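Local structure of ferredoxin-NADP reductase (5TR9) at residues A[21-25]-A[96-100]; A[53-57]-A[89-93]; A[111-117]-A[258-264]; A[121-126]-A[225-231]. The protein probably shuttles electrons between NADP(H) and ferredoxin through its bound FAD cofactor. All blocks are in the same frame, centred on the assembly; numbering follows the deposited sequence.

Interaction 1 (A[21-25]-A[96-100])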
# COMPACT_ATOMS: atom_id res chain seq x y z
N LYS A 21 7.97 -4.28 -21.01
CA LYS A 21 7.29 -5.53 -21.34
C LYS A 21 6.61 -6.10 -20.11
O LYS A 21 7.18 -6.06 -19.01
CB LYS A 21 8.28 -6.57 -21.88
CG LYS A 21 8.97 -6.20 -23.19
CD LYS A 21 8.12 -6.55 -24.37
CE LYS A 21 8.94 -6.54 -25.66
NZ LYS A 21 9.53 -5.20 -25.93
N ILE A 22 5.41 -6.64 -20.29
CA ILE A 22 4.79 -7.46 -19.25
C ILE A 22 5.61 -8.74 -19.12
O ILE A 22 5.85 -9.44 -20.11
CB ILE A 22 3.33 -7.80 -19.60
CG1 ILE A 22 2.48 -6.53 -19.75
CG2 ILE A 22 2.74 -8.77 -18.57
CD1 ILE A 22 2.37 -5.71 -18.49
N LEU A 23 6.04 -9.05 -17.90
CA LEU A 23 6.79 -10.28 -17.68
C LEU A 23 5.88 -11.44 -17.27
O LEU A 23 6.07 -12.57 -17.74
CB LEU A 23 7.88 -10.06 -16.62
CG LEU A 23 8.85 -8.93 -16.97
CD1 LEU A 23 9.88 -8.76 -15.86
CD2 LEU A 23 9.55 -9.18 -18.28
N TRP A 24 4.89 -11.18 -16.41
CA TRP A 24 3.97 -12.23 -16.00
C TRP A 24 2.81 -11.59 -15.27
O TRP A 24 2.94 -10.49 -14.73
CB TRP A 24 4.66 -13.29 -15.12
CG TRP A 24 5.48 -12.75 -13.95
CD1 TRP A 24 6.84 -12.61 -13.89
CD2 TRP A 24 4.98 -12.34 -12.66
NE1 TRP A 24 7.22 -12.11 -12.67
CE2 TRP A 24 6.10 -11.95 -11.89
CE3 TRP A 24 3.71 -12.27 -12.09
CZ2 TRP A 24 5.97 -11.48 -10.58
CZ3 TRP A 24 3.58 -11.81 -10.79
CH2 TRP A 24 4.71 -11.41 -10.05
N VAL A 25 1.69 -12.30 -15.24
CA VAL A 25 0.48 -11.89 -14.52
C VAL A 25 0.04 -13.07 -13.67
O VAL A 25 -0.09 -14.19 -14.17
CB VAL A 25 -0.66 -11.48 -15.47
CG1 VAL A 25 -1.87 -10.99 -14.65
CG2 VAL A 25 -0.19 -10.40 -16.46
N MET A 96 -4.01 -8.71 -20.86
CA MET A 96 -2.59 -8.61 -21.15
C MET A 96 -1.86 -9.90 -20.77
O MET A 96 -2.30 -10.67 -19.92
CB MET A 96 -1.96 -7.42 -20.42
CG MET A 96 -1.80 -7.62 -18.92
SD MET A 96 -1.30 -6.07 -18.15
CE MET A 96 -1.25 -6.58 -16.43
N GLN A 97 -0.72 -10.12 -21.43
CA GLN A 97 0.08 -11.30 -21.12
C GLN A 97 1.54 -11.03 -21.44
O GLN A 97 1.89 -10.04 -22.08
CB GLN A 97 -0.41 -12.52 -21.89
CG GLN A 97 -0.14 -12.44 -23.37
CD GLN A 97 -0.90 -13.51 -24.10
OE1 GLN A 97 -0.54 -14.69 -24.05
NE2 GLN A 97 -1.98 -13.12 -24.76
N GLN A 98 2.38 -11.96 -20.98
CA GLN A 98 3.82 -11.87 -21.15
C GLN A 98 4.21 -11.47 -22.57
O GLN A 98 3.74 -12.05 -23.55
CB GLN A 98 4.46 -13.22 -20.80
CG GLN A 98 5.96 -13.24 -21.04
CD GLN A 98 6.56 -14.61 -20.78
OE1 GLN A 98 6.14 -15.31 -19.87
NE2 GLN A 98 7.54 -14.98 -21.58
N GLY A 99 5.08 -10.46 -22.67
CA GLY A 99 5.60 -10.00 -23.94
C GLY A 99 4.86 -8.80 -24.50
O GLY A 99 5.37 -8.15 -25.43
N ASP A 100 3.68 -8.49 -23.97
CA ASP A 100 2.95 -7.30 -24.37
C ASP A 100 3.68 -6.04 -23.90
O ASP A 100 4.37 -6.03 -22.87
CB ASP A 100 1.54 -7.30 -23.77
CG ASP A 100 0.61 -8.33 -24.42
OD1 ASP A 100 0.97 -8.93 -25.46
OD2 ASP A 100 -0.50 -8.52 -23.87
O HOH W 1 4.84 -15.23 -17.81

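Interaction 2 (A[53-57]-A[89-93]). With FAD (flavin-adenine dinucleotide), chain C; EDO (1,2-ethanediol), chain D.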
# COMPACT_ATOMS: atom_id res chain seq x y z
N LEU A 53 1.52 3.96 -15.27
CA LEU A 53 1.60 2.93 -16.29
C LEU A 53 0.58 3.25 -17.37
O LEU A 53 -0.48 3.81 -17.09
CB LEU A 53 1.31 1.54 -15.73
CG LEU A 53 2.17 1.08 -14.55
CD1 LEU A 53 1.74 -0.32 -14.08
CD2 LEU A 53 3.65 1.10 -14.95
N GLY A 54 0.90 2.87 -18.61
CA GLY A 54 0.04 3.24 -19.71
C GLY A 54 0.06 2.21 -20.82
O GLY A 54 0.90 1.31 -20.86
N PHE A 55 -0.90 2.37 -21.72
CA PHE A 55 -0.94 1.59 -22.95
C PHE A 55 -1.22 2.50 -24.12
O PHE A 55 -1.94 3.50 -24.00
CB PHE A 55 -2.03 0.50 -22.93
CG PHE A 55 -1.82 -0.59 -21.93
CD1 PHE A 55 -0.91 -1.60 -22.18
CD2 PHE A 55 -2.55 -0.61 -20.75
CE1 PHE A 55 -0.71 -2.62 -21.25
CE2 PHE A 55 -2.37 -1.63 -19.83
CZ PHE A 55 -1.45 -2.64 -20.08
N TYR A 56 -0.65 2.15 -25.27
CA TYR A 56 -1.13 2.71 -26.52
C TYR A 56 -2.54 2.19 -26.78
O TYR A 56 -2.79 0.98 -26.70
CB TYR A 56 -0.22 2.30 -27.68
CG TYR A 56 1.22 2.77 -27.61
CD1 TYR A 56 1.53 4.12 -27.50
CD2 TYR A 56 2.27 1.86 -27.69
CE1 TYR A 56 2.84 4.55 -27.47
CE2 TYR A 56 3.58 2.28 -27.65
CZ TYR A 56 3.86 3.62 -27.54
OH TYR A 56 5.17 4.05 -27.52
N GLU A 57 -3.47 3.10 -27.06
CA GLU A 57 -4.85 2.73 -27.41
C GLU A 57 -5.19 3.43 -28.71
O GLU A 57 -5.46 4.63 -28.71
CB GLU A 57 -5.83 3.13 -26.31
CG GLU A 57 -6.08 2.09 -25.24
CD GLU A 57 -7.42 2.31 -24.55
OE1 GLU A 57 -8.16 1.32 -24.35
OE2 GLU A 57 -7.73 3.47 -24.23
N MET A 89 -8.92 0.57 -17.75
CA MET A 89 -7.61 -0.05 -17.57
C MET A 89 -7.75 -1.50 -17.13
O MET A 89 -6.98 -2.36 -17.56
CB MET A 89 -6.77 0.74 -16.56
CG MET A 89 -5.28 0.37 -16.61
SD MET A 89 -4.52 1.06 -18.09
CE MET A 89 -2.82 1.26 -17.55
N SER A 90 -8.76 -1.78 -16.29
CA SER A 90 -8.98 -3.14 -15.82
C SER A 90 -9.25 -4.09 -16.98
O SER A 90 -8.77 -5.23 -16.96
CB SER A 90 -10.14 -3.16 -14.82
OG SER A 90 -9.80 -2.39 -13.68
N ALA A 91 -9.98 -3.63 -18.01
CA ALA A 91 -10.23 -4.48 -19.16
C ALA A 91 -8.93 -4.81 -19.89
O ALA A 91 -8.77 -5.92 -20.41
CB ALA A 91 -11.21 -3.80 -20.11
N LEU A 92 -8.01 -3.84 -19.96
CA LEU A 92 -6.73 -4.13 -20.59
C LEU A 92 -5.89 -5.06 -19.73
O LEU A 92 -5.23 -5.97 -20.25
CB LEU A 92 -5.97 -2.82 -20.86
CG LEU A 92 -6.72 -1.86 -21.79
CD1 LEU A 92 -6.00 -0.53 -21.83
CD2 LEU A 92 -6.89 -2.45 -23.19
N PHE A 93 -5.88 -4.84 -18.41
CA PHE A 93 -5.13 -5.74 -17.53
C PHE A 93 -5.65 -7.16 -17.65
O PHE A 93 -4.87 -8.12 -17.58
CB PHE A 93 -5.25 -5.27 -16.07
CG PHE A 93 -4.37 -4.10 -15.70
CD1 PHE A 93 -3.38 -3.63 -16.54
CD2 PHE A 93 -4.53 -3.51 -14.46
CE1 PHE A 93 -2.57 -2.57 -16.15
CE2 PHE A 93 -3.73 -2.44 -14.07
CZ PHE A 93 -2.75 -1.98 -14.90
PA FAD C . -11.12 3.80 -13.34
O1A FAD C . -11.84 4.49 -14.45
O2A FAD C . -9.74 4.35 -12.98
O5B FAD C . -11.94 3.80 -12.01
C5B FAD C . -13.33 3.44 -12.00
C4B FAD C . -13.77 3.42 -10.55
O4B FAD C . -13.21 2.25 -9.91
C3B FAD C . -13.26 4.58 -9.71
O3B FAD C . -14.11 5.72 -9.81
C2B FAD C . -13.29 4.00 -8.29
O2B FAD C . -14.60 4.06 -7.73
C1B FAD C . -12.95 2.53 -8.55
N9A FAD C . -11.57 2.15 -8.27
C8A FAD C . -10.46 2.47 -9.00
N7A FAD C . -9.35 1.94 -8.53
C5A FAD C . -9.78 1.21 -7.43
C6A FAD C . -9.09 0.42 -6.49
N6A FAD C . -7.76 0.22 -6.53
N1A FAD C . -9.81 -0.16 -5.50
C2A FAD C . -11.13 0.04 -5.47
N3A FAD C . -11.89 0.77 -6.30
C4A FAD C . -11.15 1.32 -7.26
N1 FAD C . -5.21 0.79 -8.22
C2 FAD C . -4.75 -0.46 -7.94
O2 FAD C . -5.40 -1.47 -8.25
N3 FAD C . -3.54 -0.60 -7.26
C4 FAD C . -2.73 0.44 -6.83
O4 FAD C . -1.67 0.20 -6.26
C4X FAD C . -3.22 1.75 -7.16
N5 FAD C . -2.52 2.80 -6.77
C5X FAD C . -3.00 4.06 -7.08
C6 FAD C . -2.26 5.17 -6.68
C7 FAD C . -2.70 6.46 -6.97
C7M FAD C . -1.88 7.65 -6.54
C8 FAD C . -3.90 6.64 -7.69
C8M FAD C . -4.39 8.03 -8.02
C9 FAD C . -4.64 5.53 -8.08
C9A FAD C . -4.20 4.24 -7.79
N10 FAD C . -4.94 3.09 -8.14
C10 FAD C . -4.47 1.83 -7.86
C1' FAD C . -6.13 3.18 -8.99
C2' FAD C . -5.72 2.95 -10.46
O2' FAD C . -4.96 4.05 -10.98
C3' FAD C . -6.94 2.71 -11.36
O3' FAD C . -7.91 3.72 -11.11
C4' FAD C . -7.50 1.29 -11.27
O4' FAD C . -6.53 0.38 -11.81
C5' FAD C . -8.80 1.12 -12.02
O5' FAD C . -8.63 1.58 -13.38
P FAD C . -9.82 1.48 -14.42
O1P FAD C . -10.22 0.03 -14.61
O2P FAD C . -9.42 2.27 -15.62
O3P FAD C . -11.00 2.24 -13.65
C1 EDO D . -7.55 6.93 -26.23
O1 EDO D . -7.05 6.67 -27.54
C2 EDO D . -8.36 8.23 -26.24
O2 EDO D . -7.56 9.30 -26.74

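Interaction 3 (A[111-117]-A[258-264])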
# COMPACT_ATOMS: atom_id res chain seq x y z
N PHE A 111 4.37 10.86 -1.55
CA PHE A 111 4.90 11.35 -0.28
C PHE A 111 4.70 10.39 0.87
O PHE A 111 4.87 10.79 2.03
CB PHE A 111 4.29 12.72 0.03
CG PHE A 111 4.54 13.74 -1.05
CD1 PHE A 111 5.80 14.27 -1.24
CD2 PHE A 111 3.51 14.13 -1.90
CE1 PHE A 111 6.04 15.19 -2.24
CE2 PHE A 111 3.74 15.05 -2.90
CZ PHE A 111 5.01 15.58 -3.08
N LEU A 112 4.35 9.12 0.60
CA LEU A 112 4.31 8.09 1.64
C LEU A 112 5.75 7.65 1.89
O LEU A 112 6.20 6.60 1.44
CB LEU A 112 3.46 6.90 1.22
CG LEU A 112 1.95 7.11 1.15
CD1 LEU A 112 1.34 5.79 0.69
CD2 LEU A 112 1.38 7.55 2.50
N LEU A 113 6.46 8.48 2.64
CA LEU A 113 7.91 8.37 2.81
C LEU A 113 8.21 8.23 4.29
O LEU A 113 8.42 9.23 5.00
CB LEU A 113 8.60 9.59 2.20
CG LEU A 113 8.38 9.73 0.69
CD1 LEU A 113 8.92 11.04 0.18
CD2 LEU A 113 9.03 8.56 -0.05
N PRO A 114 8.27 7.00 4.81
CA PRO A 114 8.30 6.81 6.27
C PRO A 114 9.56 7.33 6.94
O PRO A 114 9.51 7.64 8.14
CB PRO A 114 8.19 5.29 6.44
CG PRO A 114 8.57 4.72 5.12
CD PRO A 114 8.20 5.72 4.08
N GLU A 115 10.67 7.45 6.22
CA GLU A 115 11.90 7.93 6.87
C GLU A 115 11.88 9.42 7.15
O GLU A 115 12.82 9.92 7.77
CB GLU A 115 13.10 7.54 6.02
CG GLU A 115 13.27 6.03 6.06
CD GLU A 115 14.28 5.47 5.09
OE1 GLU A 115 15.20 6.18 4.64
OE2 GLU A 115 14.14 4.27 4.79
N ARG A 116 10.82 10.12 6.74
CA ARG A 116 10.59 11.48 7.20
C ARG A 116 10.08 11.53 8.64
O ARG A 116 10.08 12.61 9.24
CB ARG A 116 9.60 12.17 6.27
CG ARG A 116 10.18 12.44 4.89
CD ARG A 116 9.14 13.07 3.99
NE ARG A 116 9.75 13.60 2.77
CZ ARG A 116 9.10 14.32 1.87
NH1 ARG A 116 7.81 14.60 2.05
NH2 ARG A 116 9.73 14.77 0.80
N PHE A 117 9.62 10.40 9.19
CA PHE A 117 9.36 10.25 10.61
C PHE A 117 10.67 9.90 11.33
O PHE A 117 11.52 9.19 10.77
CB PHE A 117 8.36 9.12 10.86
CG PHE A 117 6.92 9.43 10.48
CD1 PHE A 117 6.31 10.62 10.87
CD2 PHE A 117 6.18 8.48 9.78
CE1 PHE A 117 4.96 10.87 10.54
CE2 PHE A 117 4.83 8.72 9.46
CZ PHE A 117 4.23 9.91 9.84
N PRO A 258 6.41 18.21 12.48
CA PRO A 258 6.69 16.76 12.52
C PRO A 258 5.42 15.94 12.41
O PRO A 258 5.30 15.08 11.52
CB PRO A 258 7.40 16.58 13.86
CG PRO A 258 8.08 17.91 14.09
CD PRO A 258 7.08 18.93 13.58
N GLY A 259 4.45 16.19 13.26
CA GLY A 259 3.18 15.53 13.13
C GLY A 259 3.30 14.03 13.34
O GLY A 259 4.33 13.49 13.73
N GLN A 260 2.18 13.35 13.08
CA GLN A 260 2.15 11.91 13.27
C GLN A 260 1.41 11.19 12.15
O GLN A 260 1.20 9.98 12.27
CB GLN A 260 1.50 11.55 14.62
CG GLN A 260 2.18 12.15 15.87
CD GLN A 260 1.75 13.59 16.16
OE1 GLN A 260 0.64 14.00 15.82
NE2 GLN A 260 2.63 14.35 16.80
N ILE A 261 0.99 11.87 11.08
CA ILE A 261 0.16 11.24 10.06
C ILE A 261 0.66 11.58 8.66
O ILE A 261 0.85 12.76 8.34
CB ILE A 261 -1.32 11.67 10.18
CG1 ILE A 261 -1.86 11.44 11.59
CG2 ILE A 261 -2.17 10.92 9.17
CD1 ILE A 261 -3.21 12.10 11.80
N MET A 262 0.84 10.56 7.82
CA MET A 262 0.97 10.71 6.38
C MET A 262 -0.16 9.94 5.72
O MET A 262 -0.52 8.85 6.19
CB MET A 262 2.30 10.16 5.86
CG MET A 262 3.51 10.85 6.41
SD MET A 262 4.99 9.96 5.91
CE MET A 262 6.21 10.91 6.82
N MET A 263 -0.71 10.47 4.63
CA MET A 263 -1.84 9.80 4.01
C MET A 263 -1.84 10.02 2.50
O MET A 263 -1.33 11.02 1.99
CB MET A 263 -3.16 10.29 4.62
CG MET A 263 -3.40 11.75 4.45
SD MET A 263 -4.84 12.22 5.45
CE MET A 263 -4.98 13.95 5.04
N GLU A 264 -2.41 9.04 1.79
CA GLU A 264 -2.55 9.10 0.34
C GLU A 264 -3.77 8.29 -0.05
O GLU A 264 -3.91 7.14 0.38
CB GLU A 264 -1.29 8.54 -0.32
CG GLU A 264 -1.29 8.52 -1.84
CD GLU A 264 -0.02 7.86 -2.37
OE1 GLU A 264 -0.08 6.65 -2.69
OE2 GLU A 264 1.03 8.53 -2.42
O HOH W 2 1.42 10.94 -1.86
O HOH W 3 3.72 7.87 -1.97

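Interaction 4 (A[121-126]-A[225-231])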
# COMPACT_ATOMS: atom_id res chain seq x y z
N LYS A 121 10.29 5.52 16.75
CA LYS A 121 8.86 5.53 16.97
C LYS A 121 8.26 4.19 16.56
O LYS A 121 8.91 3.34 15.94
CB LYS A 121 8.21 6.66 16.17
CG LYS A 121 8.82 8.04 16.44
CD LYS A 121 8.58 8.47 17.87
CE LYS A 121 9.12 9.87 18.13
NZ LYS A 121 9.03 10.22 19.58
N ASP A 122 6.99 4.01 16.92
CA ASP A 122 6.23 2.85 16.46
C ASP A 122 5.50 3.23 15.18
O ASP A 122 4.62 4.10 15.20
CB ASP A 122 5.24 2.41 17.53
CG ASP A 122 5.93 1.97 18.80
OD1 ASP A 122 6.72 1.00 18.73
OD2 ASP A 122 5.74 2.61 19.86
N LEU A 123 5.84 2.57 14.08
CA LEU A 123 5.26 2.88 12.78
C LEU A 123 4.01 2.03 12.57
O LEU A 123 4.07 0.80 12.64
CB LEU A 123 6.27 2.62 11.67
CG LEU A 123 5.82 2.94 10.25
CD1 LEU A 123 5.62 4.47 10.14
CD2 LEU A 123 6.85 2.41 9.25
N VAL A 124 2.87 2.68 12.30
CA VAL A 124 1.60 1.97 12.13
C VAL A 124 1.03 2.32 10.76
O VAL A 124 0.65 3.47 10.51
CB VAL A 124 0.60 2.32 13.25
CG1 VAL A 124 -0.75 1.59 13.02
CG2 VAL A 124 1.18 1.95 14.64
N MET A 125 0.96 1.33 9.88
CA MET A 125 0.46 1.49 8.52
C MET A 125 -0.96 0.96 8.44
O MET A 125 -1.21 -0.21 8.74
CB MET A 125 1.39 0.77 7.54
CG MET A 125 2.80 1.38 7.52
SD MET A 125 4.01 0.40 6.61
CE MET A 125 4.09 -1.01 7.68
N LEU A 126 -1.90 1.83 8.06
CA LEU A 126 -3.33 1.50 8.00
C LEU A 126 -3.76 1.52 6.54
O LEU A 126 -3.57 2.53 5.86
CB LEU A 126 -4.14 2.53 8.80
CG LEU A 126 -3.74 2.75 10.27
CD1 LEU A 126 -4.54 3.92 10.83
CD2 LEU A 126 -4.00 1.48 11.08
N GLU A 225 2.97 10.97 21.15
CA GLU A 225 4.41 11.08 21.34
C GLU A 225 5.15 9.94 20.64
O GLU A 225 6.21 10.16 20.04
CB GLU A 225 4.74 11.12 22.83
CG GLU A 225 6.10 11.74 23.15
CD GLU A 225 7.26 10.80 22.89
OE1 GLU A 225 7.08 9.57 23.03
OE2 GLU A 225 8.36 11.30 22.55
N SER A 226 4.60 8.72 20.67
CA SER A 226 5.36 7.54 20.28
C SER A 226 4.93 6.91 18.96
O SER A 226 5.70 6.11 18.41
CB SER A 226 5.26 6.47 21.37
OG SER A 226 3.90 6.12 21.58
N THR A 227 3.75 7.22 18.44
CA THR A 227 3.20 6.52 17.29
C THR A 227 3.26 7.41 16.05
O THR A 227 2.99 8.62 16.13
CB THR A 227 1.76 6.08 17.56
OG1 THR A 227 1.71 5.40 18.81
CG2 THR A 227 1.24 5.13 16.46
N ARG A 228 3.58 6.81 14.90
CA ARG A 228 3.54 7.52 13.63
C ARG A 228 2.73 6.69 12.64
O ARG A 228 3.02 5.51 12.45
CB ARG A 228 4.96 7.79 13.11
CG ARG A 228 5.82 8.63 14.08
CD ARG A 228 5.26 10.05 14.23
NE ARG A 228 6.09 10.92 15.08
CZ ARG A 228 5.93 11.07 16.39
NH1 ARG A 228 4.98 10.39 17.03
NH2 ARG A 228 6.71 11.89 17.07
N PHE A 229 1.71 7.31 12.05
CA PHE A 229 0.74 6.62 11.20
C PHE A 229 0.95 6.93 9.73
O PHE A 229 1.23 8.08 9.36
CB PHE A 229 -0.70 7.04 11.55
CG PHE A 229 -1.20 6.53 12.87
CD1 PHE A 229 -1.74 5.25 12.96
CD2 PHE A 229 -1.17 7.33 14.00
CE1 PHE A 229 -2.24 4.77 14.18
CE2 PHE A 229 -1.66 6.86 15.23
CZ PHE A 229 -2.20 5.58 15.31
N MET A 230 0.74 5.93 8.88
CA MET A 230 0.62 6.13 7.44
C MET A 230 -0.69 5.50 7.01
O MET A 230 -1.05 4.42 7.49
CB MET A 230 1.79 5.51 6.69
CG MET A 230 3.15 5.95 7.24
SD MET A 230 4.52 5.20 6.35
CE MET A 230 4.45 6.13 4.81
N ILE A 231 -1.42 6.17 6.12
CA ILE A 231 -2.76 5.75 5.74
C ILE A 231 -2.84 5.69 4.22
O ILE A 231 -2.55 6.68 3.55
CB ILE A 231 -3.85 6.71 6.24
CG1 ILE A 231 -3.60 7.13 7.69
CG2 ILE A 231 -5.24 6.06 6.07
CD1 ILE A 231 -4.55 8.26 8.15
O HOH W 4 3.43 3.79 20.18

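Interaction 1 (A[21-25]-A[96-100])
I22 is gripped through both of its backbone polar atoms, yet the partner is no strand: it is the type II beta turn from Q97 to D100. The I22 N-H points almost straight at D100 O, 2.8 Å away with an angle of 167° at the hydrogen, and I22 O accepts the N-H of G99 at 2.9 Å. Besides the backbone bond from D100 N to Q97 O, the D100 carboxylate reinforces the turn, its OD2 accepting Q97 N at 2.9 Å from above the carboxylate plane. G99 takes the third place of the turn, whose positive phi (97°) brings the preceding carbonyl O close to where a CB would be, so glycine suits it. On the inner side the apolar side chain of I22 is buried: CB rests on Q97 O at 3.6 Å, and CD1 touches M96 SD at 3.7 Å. M96 has its CG wedged between its backbone N and carbonyl carbon (chi1 73°), and from there the unbranched, extended chain crosses both I22 and V25 at about a right angle, with CE 4.0 Å from V25 CG2. I22 and V25 can both serve this side because L23 and W24 together face A36 of strand 32-38, a classic beta bulge that shifts the alternation by one residue. At the margin, the aliphatic part of K21 lies over the turn, CD 3.4 Å from G99 O, while CG of Q98 covers L23 O. Directed bonds thus fix the loop's position on strand 17-27, and the flexible thioether of M96 fits the apolar side that the branched residues present.

Interaction 2 (A[53-57]-A[89-93])
The ring of F55 meets three side chains of helix 88-95 at once, and this is the tight half of the contact. M89 SD sits at the ring edge, 4.9 Å from the F55 centroid and 82° off its normal, a Met-aromatic contact. The methionine gets there because its chain, with CG anti to the backbone N, bends at chi2 (73°) and carries CE on to L53 O, 3.5 Å away. L92 runs alongside F55 but points the other way and puts CD1 3.6 Å from F55 CD2, while F93 CE1 comes to the ring edge, 3.8 Å from F55 CE2. Flexible, branched and flat side chains here fill the angle between a strand and a helix that lie 84° apart. The outer half is looser. E57, the last residue of strand 50-57, merely lays OE1 3.8 Å from L92 CD1, its charged end on the exposed side of the contact, and its backbone O takes a hydrogen bond from an ethanediol. The helix start has a second task: M89 N and S90 N bond to one FAD phosphate, M89 to O2P at 2.8 Å, and S90 OG grips O1P at 2.6 Å. F55 also packs on I102 of strand 101-105. L53 and F93 both reach strands 32-38 and 76-82, and Y66 of strand 60-67 touches L53, M89 and F93, which places the helix across one end of the antiparallel FAD-binding barrel.

Interaction 3 (A[111-117]-A[258-264])
M262 and F117 meet head-on, and with L112 they bury the most surface of this contact. The extended chain of M262 carries its methyl to the middle of the F117 ring: CE stands 3.6 Å from the centroid and only 8° off the normal, a CH-pi contact. SD of M262 lies oblique to the same ring, 4.3 Å from the centroid, which adds a Met-aromatic component. An unbranched thioether suits this place, since it is slim enough for CE to pass L113 O at 3.3 Å and also to touch R116 CB at 3.7 Å. The F117 ring is flanked at its edge by backbone, I261 N lying 4.0 Å from CZ, so this flat side chain is wedged between a methionine and the start of the strand. L112, the centre of an inverse gamma turn, works farther along. Its CG lies 3.8 Å from E264 CB, and CD1 rests beside the carboxylate. E264 stretches out with CG anti to the backbone N (chi1 179°), and its OE2 is tied back to the loop by water: one molecule accepts from L112 N at 2.9 Å and donates to OE2, and a second does the same for F111 N. The polar link between the segments runs through these two waters. Around them, P114 and L112 cover helix 133-139 through I138 and P134, while I261 and M263, on the opposite face of strand 261-265, pack on helix 235-247; the strand borders 227-233 at the edge of the parallel sheet.

Interaction 4 (A[121-126]-A[225-231])
Bends at chi2, -65° in K121 and -66° in R228, fold these two long chains against each other at the mouth of two neighbouring parallel strands in the Rossmann-like NAD(P)-binding domain. K121 CE lies over one face of the R228 guanidinium, 3.3 Å from NH2. The two positive ends are close, but E225 probably eases this: K121 NZ bonds to E225 O at 2.9 Å and forms a salt bridge to OE2 at 3.2 Å. R228 NH1 also bonds to T227 O, meeting it from above the carbonyl plane; the oxygen lies in the guanidinium plane, which probably limits the group's rotation. Beyond this polar mouth the strands pair in the regular parallel manner: D122, V124 and L126 each give an N-H to the carbonyl of S226, R228 and M230 in turn, and R228 and M230 return bonds to D122 and V124. The last of the first set, L126 N to M230 O, is almost straight at 174°. Apolar residues suit the buried faces. L123 puts CD1 4.0 Å from M230 SD on the face that packs on helix 133-139 through M230 and M125. On the other face V124 CG1 lies 3.7 Å from F229 CE1 and L126 CD1 is 3.8 Å from F229 CD1; L126 and F229 pack on helix 235-247, while V124 leans on strand 150-157. D122 meanwhile bonds through OD1 to T150, and S226 and T227 to T223, but all three also share one water, which donates to D122 OD2 at 2.6 Å and accepts from S226 OG and T227 OG1.

In the fold
The four contacts form two pairs, one in each lobe of the reductase. Interaction 2 is nested in the loop closed by interaction 1; their centres are 12 Å apart, and M96 SD touches F55 CZ at 3.9 Å, so the two apolar clusters are in contact. Interactions 3 and 4, centres 9 Å apart, both reach the parallel sheet, where strand 261-265 borders 227-233 and Q260 O lies 2.7 Å from F229 N, a probable hydrogen bond. Between the pairs, centres are about 31 to 36 Å apart. FAD bridges the lobes: interaction 2 holds a phosphate, while the E264 side chain of interaction 3 comes within about 4 Å of the cofactor.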